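Local coordinates for protein GH26C (Muricauda sp. MAR_2010_75, PDB 6Q78) that probably hydrolyses internal beta-1,4-mannosidic linkages in mannan polysaccharides, as a family 26 glycoside hydrolase with a TIM-barrel fold, at residues Tyr71-Leu76 with Val328-Leu333; Phe222-Glu227 with Gln247-Thr252; Leu266-Pro271 with Val291-Met296. All blocks are in the same frame, centred on the assembly; numbering follows the deposited sequence.

How the interactions relate
All three contacts reach one curled parallel sheet, the wall of a TIM barrel, and strands 220-223, 265-269, 293-298 and 330-336 are successive neighbours in it. Interaction 2 packs a helix against the segment leaving the first of these, interaction 3 pairs the second with the third, and interaction 1 sets helix 64-76 against the start of the fourth. The centres of interactions 2 and 3 lie about 9 Å apart. Those of interactions 1 and 3 are about 11 Å apart, and those of interactions 1 and 2 about 20 Å. Along the chain, interactions 2 and 3 follow one another inside the long loop closed by interaction 1, which thus brings an early helix to a late strand.

Interaction 1: Tyr71-Leu76 with Val328-Leu333; sequences YNLKLL and VKIASL
Lys74, on helix 64-76, sends its ammonium group to the backbone of Lys329, just ahead of strand 330-336, and this is the polar tie of the contact. Lys74 NZ donates to Lys329 O over 2.8 Å. The C=O...N angle is 154° and the donor lies 17° out of the carbonyl plane. The chain leaves the helix with CG anti to the backbone N and bends once, at CD (chi2 67°). Lys74 CD comes within 3.3 Å of Lys329 O, and Lys74 CE approaches Val328 CG1 at 4.3 Å. A long, flexible side chain suits the place because it can reach from the helix backbone to the carbonyl ahead of the strand while its methylenes lie against that segment. NZ has a second, weak bond to Ala324 O in the last turn of helix 306-327, so its positive charge probably also interacts favourably with that helix's C-terminal end. Val328 closes the same helix in a Schellman motif with positive phi. The amine of Lys329 turns elsewhere, to Val291 O and Asp288 O.

The apolar part rests on Leu73 and Ile330, whose side chains cross at about a right angle. Ile330 CD1 meets Leu73 CB at 3.7 Å. The same arm also meets the helix backbone, Ile330 CG1 lying 4.0 Å from Lys74 N, which is why a branched isoleucine suits the place.

Helix 64-76 thus packs at the N-terminal end of a barrel strand, as a helix closing the bottom of a TIM barrel does; the Lys74 bond is this protein's own addition.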
loop_
_atom_site.group_PDB
_atom_site.type_symbol
_atom_site.label_atom_id
_atom_site.label_comp_id
_atom_site.label_asym_id
_atom_site.label_seq_id
_atom_site.Cartn_x
_atom_site.Cartn_y
_atom_site.Cartn_z
ATOM N N TYR A 71 -12.003 7.658 -8.487
ATOM C CA TYR A 71 -12.000 8.581 -9.617
ATOM C C TYR A 71 -10.812 9.526 -9.528
ATOM O O TYR A 71 -10.092 9.738 -10.509
ATOM C CB TYR A 71 -13.309 9.379 -9.672
ATOM C CG TYR A 71 -13.277 10.380 -10.811
ATOM C CD1 TYR A 71 -13.620 9.991 -12.112
ATOM C CD2 TYR A 71 -12.898 11.716 -10.605
ATOM C CE1 TYR A 71 -13.578 10.888 -13.168
ATOM C CE2 TYR A 71 -12.853 12.619 -11.667
ATOM C CZ TYR A 71 -13.204 12.193 -12.944
ATOM O OH TYR A 71 -13.169 13.071 -14.015
ATOM N N ASN A 72 -10.602 10.125 -8.361
ATOM C CA ASN A 72 -9.597 11.183 -8.277
ATOM C C ASN A 72 -8.180 10.632 -8.388
ATOM O O ASN A 72 -7.302 11.329 -8.906
ATOM C CB ASN A 72 -9.776 11.993 -6.982
ATOM C CG ASN A 72 -10.877 13.010 -7.107
ATOM O OD1 ASN A 72 -10.845 13.817 -8.023
ATOM N ND2 ASN A 72 -11.870 12.962 -6.222
ATOM N N LEU A 73 -7.926 9.415 -7.885
ATOM C CA LEU A 73 -6.607 8.812 -8.089
ATOM C C LEU A 73 -6.366 8.535 -9.557
ATOM O O LEU A 73 -5.261 8.755 -10.072
ATOM C CB LEU A 73 -6.479 7.499 -7.319
ATOM C CG LEU A 73 -6.218 7.644 -5.827
ATOM C CD1 LEU A 73 -6.340 6.314 -5.124
ATOM C CD2 LEU A 73 -4.805 8.223 -5.583
ATOM N N LYS A 74 -7.376 7.994 -10.232
ATOM C CA LYS A 74 -7.233 7.687 -11.649
ATOM C C LYS A 74 -6.993 8.961 -12.449
ATOM O O LYS A 74 -6.135 8.993 -13.341
ATOM C CB LYS A 74 -8.485 6.952 -12.123
ATOM C CG LYS A 74 -8.496 6.515 -13.584
ATOM C CD LYS A 74 -7.465 5.442 -13.875
ATOM C CE LYS A 74 -7.741 4.886 -15.266
ATOM N NZ LYS A 74 -6.600 4.040 -15.700
ATOM N N LEU A 75 -7.716 10.039 -12.103
ATOM C CA LEU A 75 -7.585 11.308 -12.814
ATOM C C LEU A 75 -6.201 11.910 -12.596
ATOM O O LEU A 75 -5.519 12.296 -13.555
ATOM C CB LEU A 75 -8.676 12.284 -12.353
ATOM C CG LEU A 75 -8.566 13.666 -12.991
ATOM C CD1 LEU A 75 -8.726 13.556 -14.486
ATOM C CD2 LEU A 75 -9.615 14.596 -12.397
ATOM N N LEU A 76 -5.757 11.983 -11.338
ATOM C CA LEU A 76 -4.480 12.655 -11.110
ATOM C C LEU A 76 -3.312 11.834 -11.660
ATOM O O LEU A 76 -2.299 12.416 -12.092
ATOM C CB LEU A 76 -4.297 13.038 -9.647
ATOM C CG LEU A 76 -3.943 11.941 -8.681
ATOM C CD1 LEU A 76 -2.427 11.672 -8.677
ATOM C CD2 LEU A 76 -4.375 12.396 -7.271
ATOM N N VAL A 328 -8.707 -0.136 -16.904
ATOM C CA VAL A 328 -9.329 0.929 -16.116
ATOM C C VAL A 328 -9.099 0.707 -14.624
ATOM O O VAL A 328 -10.041 0.696 -13.829
ATOM C CB VAL A 328 -10.819 1.142 -16.469
ATOM C CG1 VAL A 328 -11.278 2.484 -15.976
ATOM C CG2 VAL A 328 -11.022 1.021 -17.984
ATOM N N LYS A 329 -7.839 0.513 -14.254
ATOM C CA LYS A 329 -7.373 0.398 -12.876
ATOM C C LYS A 329 -6.498 1.603 -12.553
ATOM O O LYS A 329 -6.163 2.406 -13.427
ATOM C CB LYS A 329 -6.554 -0.882 -12.662
ATOM C CG LYS A 329 -7.263 -2.192 -13.072
ATOM C CD LYS A 329 -8.607 -2.294 -12.398
ATOM C CE LYS A 329 -9.248 -3.648 -12.690
ATOM N NZ LYS A 329 -10.659 -3.654 -12.214
ATOM N N ILE A 330 -6.116 1.717 -11.279
ATOM C CA ILE A 330 -5.130 2.709 -10.850
ATOM C C ILE A 330 -3.799 1.981 -10.680
ATOM O O ILE A 330 -3.728 0.966 -9.961
ATOM C CB ILE A 330 -5.552 3.318 -9.505
ATOM C CG1 ILE A 330 -6.870 4.097 -9.678
ATOM C CG2 ILE A 330 -4.472 4.258 -8.941
ATOM C CD1 ILE A 330 -7.673 4.115 -8.367
ATOM N N ALA A 331 -2.738 2.491 -11.318
ATOM C CA ALA A 331 -1.423 1.888 -11.108
ATOM C C ALA A 331 -0.684 2.568 -9.952
ATOM O O ALA A 331 -0.950 3.732 -9.611
ATOM C CB ALA A 331 -0.584 1.957 -12.389
ATOM N N SER A 332 0.264 1.831 -9.346
ATOM C CA SER A 332 1.005 2.399 -8.216
ATOM C C SER A 332 2.298 1.650 -7.988
ATOM O O SER A 332 2.372 0.439 -8.206
ATOM C CB SER A 332 0.179 2.370 -6.907
ATOM O OG SER A 332 0.992 2.595 -5.746
ATOM N N LEU A 333 3.338 2.384 -7.568
ATOM C CA LEU A 333 4.511 1.760 -6.946
ATOM C C LEU A 333 4.206 1.777 -5.451
ATOM O O LEU A 333 4.443 2.761 -4.738
ATOM C CB LEU A 333 5.783 2.536 -7.303
ATOM C CG LEU A 333 7.094 2.001 -6.690
ATOM C CD1 LEU A 333 7.381 0.563 -7.196
ATOM C CD2 LEU A 333 8.257 2.960 -7.105
#

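Interaction 2: Phe222-Glu227 with Gln247-Thr252; sequences FRPFHE and QLWQFT
Leu248 and Phe225 lead an apolar contact between helix 242-259, in the outer layer of the barrel, and the segment leaving strand 220-223. The two side chains meet tip to tip: Leu248 CD2 stands over the Phe225 ring, 3.6 Å from its centroid and only 7° off the normal, a CH-pi contact. With CG anti to the carbonyl carbon (chi1 -52°), the Phe225 ring is carried toward the helix, and its flat face receives the methyl. Beside it, Pro224 and Trp249 cross at about a right angle, Pro224 CG lying 3.7 Å from Trp249 CZ2; the rigid proline ring and the wide indole suit each other as apolar surfaces. Thr252 completes the helix side, Thr252 CG2 lying at the edge of the Phe222 ring, 4.4 Å from Phe222 CE1. Its hydroxyl does not go unused in this buried setting: Thr252 OG1 donates to Leu248 O at 2.7 Å, from the face of that carbonyl opposite to Thr252 N, and also bonds Tyr196 OH. Just beyond Phe225, His226 and Glu227 hydrogen-bond a Tris molecule, probably from the crystallisation liquor. This is the usual packing of a TIM barrel's beta-alpha unit, at the C-terminal strand ends where such enzymes carry their active sites.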
loop_
_atom_site.group_PDB
_atom_site.type_symbol
_atom_site.label_atom_id
_atom_site.label_comp_id
_atom_site.label_asym_id
_atom_site.label_seq_id
_atom_site.Cartn_x
_atom_site.Cartn_y
_atom_site.Cartn_z
ATOM N N PHE A 222 -6.902 -1.463 0.660
ATOM C CA PHE A 222 -6.462 -2.677 1.334
ATOM C C PHE A 222 -5.607 -3.487 0.351
ATOM O O PHE A 222 -6.055 -3.813 -0.775
ATOM C CB PHE A 222 -7.705 -3.459 1.774
ATOM C CG PHE A 222 -7.417 -4.780 2.469
ATOM C CD1 PHE A 222 -8.166 -5.915 2.147
ATOM C CD2 PHE A 222 -6.498 -4.868 3.498
ATOM C CE1 PHE A 222 -7.978 -7.115 2.834
ATOM C CE2 PHE A 222 -6.277 -6.097 4.154
ATOM C CZ PHE A 222 -7.050 -7.182 3.823
ATOM N N ARG A 223 -4.351 -3.756 0.756
ATOM C CA ARG A 223 -3.324 -4.386 -0.092
ATOM C C ARG A 223 -2.831 -5.662 0.570
ATOM O O ARG A 223 -1.745 -5.663 1.158
ATOM C CB ARG A 223 -2.166 -3.399 -0.306
ATOM C CG ARG A 223 -1.110 -3.858 -1.304
ATOM C CD ARG A 223 -0.133 -2.721 -1.582
ATOM N NE ARG A 223 0.692 -2.400 -0.415
ATOM C CZ ARG A 223 1.914 -2.892 -0.193
ATOM N NH1 ARG A 223 2.489 -3.756 -1.028
ATOM N NH2 ARG A 223 2.592 -2.496 0.870
ATOM N N PRO A 224 -3.596 -6.758 0.518
ATOM C CA PRO A 224 -3.239 -7.970 1.270
ATOM C C PRO A 224 -2.337 -8.896 0.460
ATOM O O PRO A 224 -2.280 -8.833 -0.780
ATOM C CB PRO A 224 -4.594 -8.662 1.459
ATOM C CG PRO A 224 -5.343 -8.286 0.176
ATOM C CD PRO A 224 -4.936 -6.829 -0.098
ATOM N N PHE A 225 -1.633 -9.772 1.196
ATOM C CA PHE A 225 -0.871 -10.874 0.566
ATOM C C PHE A 225 0.081 -10.340 -0.497
ATOM O O PHE A 225 0.217 -10.874 -1.601
ATOM C CB PHE A 225 -1.814 -11.992 0.054
ATOM C CG PHE A 225 -2.776 -12.457 1.121
ATOM C CD1 PHE A 225 -2.269 -13.101 2.246
ATOM C CD2 PHE A 225 -4.144 -12.218 1.032
ATOM C CE1 PHE A 225 -3.115 -13.495 3.272
ATOM C CE2 PHE A 225 -5.005 -12.616 2.042
ATOM C CZ PHE A 225 -4.478 -13.273 3.160
ATOM N N HIS A 226 0.788 -9.279 -0.114
ATOM C CA HIS A 226 1.688 -8.602 -1.045
ATOM C C HIS A 226 3.029 -9.332 -1.196
ATOM O O HIS A 226 3.439 -10.167 -0.372
ATOM C CB HIS A 226 1.932 -7.154 -0.569
ATOM C CG HIS A 226 2.652 -7.056 0.747
ATOM N ND1 HIS A 226 2.178 -7.660 1.900
ATOM C CD2 HIS A 226 3.796 -6.410 1.101
ATOM C CE1 HIS A 226 3.002 -7.402 2.894
ATOM N NE2 HIS A 226 3.987 -6.635 2.447
ATOM N N GLU A 227 3.735 -8.991 -2.266
ATOM C CA GLU A 227 5.070 -9.557 -2.495
ATOM C C GLU A 227 5.038 -11.070 -2.548
ATOM O O GLU A 227 6.020 -11.741 -2.179
ATOM C CB GLU A 227 6.100 -9.052 -1.457
ATOM C CG GLU A 227 6.235 -7.505 -1.520
ATOM C CD GLU A 227 7.113 -6.911 -0.449
ATOM O OE1 GLU A 227 7.752 -7.631 0.315
ATOM O OE2 GLU A 227 7.136 -5.651 -0.358
ATOM N N GLN A 247 -7.720 -18.273 -5.390
ATOM C CA GLN A 247 -8.883 -18.628 -4.576
ATOM C C GLN A 247 -8.894 -17.841 -3.276
ATOM O O GLN A 247 -9.947 -17.387 -2.819
ATOM C CB GLN A 247 -8.861 -20.127 -4.275
ATOM C CG GLN A 247 -10.066 -20.600 -3.484
ATOM C CD GLN A 247 -9.978 -22.065 -3.053
ATOM O OE1 GLN A 247 -9.018 -22.770 -3.371
ATOM N NE2 GLN A 247 -11.004 -22.528 -2.349
ATOM N N LEU A 248 -7.730 -17.700 -2.638
ATOM C CA LEU A 248 -7.651 -16.913 -1.412
ATOM C C LEU A 248 -8.057 -15.462 -1.665
ATOM O O LEU A 248 -8.875 -14.894 -0.920
ATOM C CB LEU A 248 -6.223 -16.963 -0.869
ATOM C CG LEU A 248 -5.943 -16.001 0.289
ATOM C CD1 LEU A 248 -6.820 -16.285 1.527
ATOM C CD2 LEU A 248 -4.456 -16.033 0.662
ATOM N N TRP A 249 -7.548 -14.872 -2.749
ATOM C CA TRP A 249 -7.885 -13.484 -3.052
ATOM C C TRP A 249 -9.382 -13.317 -3.298
ATOM O O TRP A 249 -10.006 -12.380 -2.784
ATOM C CB TRP A 249 -7.097 -13.011 -4.269
ATOM C CG TRP A 249 -6.125 -11.904 -3.939
ATOM C CD1 TRP A 249 -4.856 -12.066 -3.473
ATOM C CD2 TRP A 249 -6.345 -10.477 -4.004
ATOM N NE1 TRP A 249 -4.260 -10.844 -3.270
ATOM C CE2 TRP A 249 -5.152 -9.856 -3.586
ATOM C CE3 TRP A 249 -7.421 -9.662 -4.430
ATOM C CZ2 TRP A 249 -5.016 -8.470 -3.555
ATOM C CZ3 TRP A 249 -7.281 -8.324 -4.370
ATOM C CH2 TRP A 249 -6.089 -7.738 -3.967
ATOM N N GLN A 250 -9.971 -14.203 -4.115
ATOM C CA GLN A 250 -11.382 -14.044 -4.455
ATOM C C GLN A 250 -12.263 -14.276 -3.236
ATOM O O GLN A 250 -13.245 -13.549 -3.024
ATOM C CB GLN A 250 -11.768 -14.956 -5.616
ATOM C CG GLN A 250 -11.009 -14.592 -6.893
ATOM C CD GLN A 250 -11.375 -15.497 -8.043
ATOM O OE1 GLN A 250 -11.967 -16.559 -7.852
ATOM N NE2 GLN A 250 -10.998 -15.089 -9.258
ATOM N N PHE A 251 -11.940 -15.291 -2.430
ATOM C CA PHE A 251 -12.686 -15.497 -1.200
ATOM C C PHE A 251 -12.608 -14.263 -0.318
ATOM O O PHE A 251 -13.631 -13.820 0.243
ATOM C CB PHE A 251 -12.164 -16.697 -0.412
ATOM C CG PHE A 251 -12.802 -16.803 0.916
ATOM C CD1 PHE A 251 -14.048 -17.403 1.038
ATOM C CD2 PHE A 251 -12.187 -16.265 2.034
ATOM C CE1 PHE A 251 -14.673 -17.445 2.265
ATOM C CE2 PHE A 251 -12.811 -16.300 3.262
ATOM C CZ PHE A 251 -14.048 -16.887 3.381
ATOM N N THR A 252 -11.418 -13.670 -0.206
ATOM C CA THR A 252 -11.224 -12.553 0.715
ATOM C C THR A 252 -12.014 -11.334 0.267
ATOM O O THR A 252 -12.686 -10.679 1.081
ATOM C CB THR A 252 -9.732 -12.231 0.798
ATOM O OG1 THR A 252 -9.058 -13.376 1.329
ATOM C CG2 THR A 252 -9.469 -11.070 1.720
#

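Interaction 3: Leu266-Pro271 with Val291-Met296; sequences LFAFSP and VDIMGM
Phe267 O takes two hydrogen bonds from consecutive backbone amides, Asp292 N at 2.8 Å and Ile293 N at 3.0 Å. They open the parallel strand pairing of a beta-alpha-beta unit of the TIM barrel. The side chain adds a third link: Asp292 OD2 accepts from Phe267 N at 2.9 Å through the anti lone pair, with an N-H...O angle of 157°. With CG anti to the carbonyl carbon (chi1 -69°), the carboxylate sits beside that amide. OD1 accepts from Val58 N, so an acidic residue suits this spot by serving two amides. An alanine here would probably leave the amides of Phe267 and Val58 without these acceptors, though the backbone bonds to Phe267 O would remain.

Farther along, Phe269 N bonds Ile293 O at 2.9 Å, and Gly295 N bonds Phe269 O at 2.7 Å. Glycine fits at Gly295, since a beta carbon there would lie only about 3.4 Å from Ser270 CB.

Phe269 CB, on the sheet face that also carries Met294, touches both methyl groups of Val291, and the Phe269 ring meets Tyr285 edge-to-face. On the other face, compact Ala268 lies close beside beta-branched Ile293, their CB atoms 3.8 Å apart.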
loop_
_atom_site.group_PDB
_atom_site.type_symbol
_atom_site.label_atom_id
_atom_site.label_comp_id
_atom_site.label_asym_id
_atom_site.label_seq_id
_atom_site.Cartn_x
_atom_site.Cartn_y
_atom_site.Cartn_z
ATOM N N LEU A 266 -11.076 -0.022 -1.232
ATOM C CA LEU A 266 -10.551 -0.355 -2.554
ATOM C C LEU A 266 -9.512 -1.452 -2.340
ATOM O O LEU A 266 -8.930 -1.573 -1.254
ATOM C CB LEU A 266 -9.848 0.861 -3.158
ATOM C CG LEU A 266 -10.684 2.131 -3.394
ATOM C CD1 LEU A 266 -9.833 3.205 -4.090
ATOM C CD2 LEU A 266 -11.886 1.805 -4.306
ATOM N N PHE A 267 -9.303 -2.283 -3.363
ATOM C CA PHE A 267 -8.435 -3.456 -3.254
ATOM C C PHE A 267 -7.219 -3.327 -4.160
ATOM O O PHE A 267 -7.363 -3.074 -5.366
ATOM C CB PHE A 267 -9.223 -4.728 -3.623
ATOM C CG PHE A 267 -10.368 -4.987 -2.700
ATOM C CD1 PHE A 267 -10.178 -5.702 -1.521
ATOM C CD2 PHE A 267 -11.622 -4.474 -2.973
ATOM C CE1 PHE A 267 -11.237 -5.913 -0.617
ATOM C CE2 PHE A 267 -12.681 -4.686 -2.096
ATOM C CZ PHE A 267 -12.471 -5.414 -0.925
ATOM N N ALA A 268 -6.029 -3.529 -3.583
ATOM C CA ALA A 268 -4.757 -3.351 -4.282
ATOM C C ALA A 268 -3.983 -4.664 -4.332
ATOM O O ALA A 268 -3.761 -5.298 -3.304
ATOM C CB ALA A 268 -3.912 -2.290 -3.547
ATOM N N PHE A 269 -3.533 -5.025 -5.533
ATOM C CA PHE A 269 -2.760 -6.224 -5.829
ATOM C C PHE A 269 -1.321 -5.788 -6.064
ATOM O O PHE A 269 -1.074 -4.920 -6.912
ATOM C CB PHE A 269 -3.327 -6.799 -7.145
ATOM C CG PHE A 269 -2.544 -7.950 -7.752
ATOM C CD1 PHE A 269 -2.710 -9.253 -7.266
ATOM C CD2 PHE A 269 -1.736 -7.746 -8.869
ATOM C CE1 PHE A 269 -2.033 -10.333 -7.864
ATOM C CE2 PHE A 269 -1.055 -8.827 -9.464
ATOM C CZ PHE A 269 -1.197 -10.112 -8.953
ATOM N N SER A 270 -0.359 -6.403 -5.384
ATOM C CA SER A 270 1.029 -5.951 -5.556
ATOM C C SER A 270 2.054 -7.046 -5.338
ATOM O O SER A 270 2.382 -7.395 -4.192
ATOM C CB SER A 270 1.347 -4.732 -4.696
ATOM O OG SER A 270 1.273 -5.107 -3.342
ATOM N N PRO A 271 2.632 -7.568 -6.419
ATOM C CA PRO A 271 3.848 -8.391 -6.299
ATOM C C PRO A 271 5.015 -7.496 -5.913
ATOM O O PRO A 271 4.882 -6.260 -5.830
ATOM C CB PRO A 271 4.067 -8.918 -7.723
ATOM C CG PRO A 271 3.443 -7.812 -8.614
ATOM C CD PRO A 271 2.216 -7.335 -7.815
ATOM N N VAL A 291 -9.804 -6.509 -8.331
ATOM C CA VAL A 291 -8.665 -5.625 -8.094
ATOM C C VAL A 291 -9.040 -4.230 -8.579
ATOM O O VAL A 291 -9.537 -4.083 -9.703
ATOM C CB VAL A 291 -7.413 -6.120 -8.838
ATOM C CG1 VAL A 291 -6.316 -5.072 -8.739
ATOM C CG2 VAL A 291 -6.939 -7.460 -8.273
ATOM N N ASP A 292 -8.766 -3.215 -7.741
ATOM C CA ASP A 292 -8.933 -1.803 -8.118
ATOM C C ASP A 292 -7.610 -1.129 -8.466
ATOM O O ASP A 292 -7.551 -0.278 -9.368
ATOM C CB ASP A 292 -9.520 -1.022 -6.950
ATOM C CG ASP A 292 -10.974 -1.390 -6.654
ATOM O OD1 ASP A 292 -11.825 -1.280 -7.597
ATOM O OD2 ASP A 292 -11.261 -1.768 -5.488
ATOM N N ILE A 293 -6.563 -1.452 -7.702
ATOM C CA ILE A 293 -5.243 -0.844 -7.848
ATOM C C ILE A 293 -4.257 -1.938 -8.232
ATOM O O ILE A 293 -4.153 -2.954 -7.535
ATOM C CB ILE A 293 -4.810 -0.116 -6.567
ATOM C CG1 ILE A 293 -5.705 1.127 -6.390
ATOM C CG2 ILE A 293 -3.298 0.237 -6.665
ATOM C CD1 ILE A 293 -6.035 1.515 -4.955
ATOM N N MET A 294 -3.568 -1.738 -9.340
ATOM C CA MET A 294 -2.491 -2.623 -9.778
ATOM C C MET A 294 -1.199 -1.997 -9.298
ATOM O O MET A 294 -0.799 -0.924 -9.775
ATOM C CB MET A 294 -2.480 -2.748 -11.304
ATOM C CG MET A 294 -3.552 -3.665 -11.805
ATOM S SD MET A 294 -3.639 -3.630 -13.593
ATOM C CE MET A 294 -4.295 -5.297 -13.835
ATOM N N GLY A 295 -0.545 -2.659 -8.348
ATOM C CA GLY A 295 0.680 -2.151 -7.777
ATOM C C GLY A 295 1.867 -3.086 -7.983
ATOM O O GLY A 295 1.769 -4.177 -8.558
ATOM N N MET A 296 3.018 -2.597 -7.545
ATOM C CA MET A 296 4.202 -3.429 -7.357
ATOM C C MET A 296 5.061 -2.761 -6.295
ATOM O O MET A 296 4.998 -1.537 -6.107
ATOM C CB MET A 296 5.028 -3.606 -8.641
ATOM C CG MET A 296 5.655 -2.278 -9.085
ATOM S SD MET A 296 6.737 -2.480 -10.521
ATOM C CE MET A 296 7.986 -3.643 -9.866
#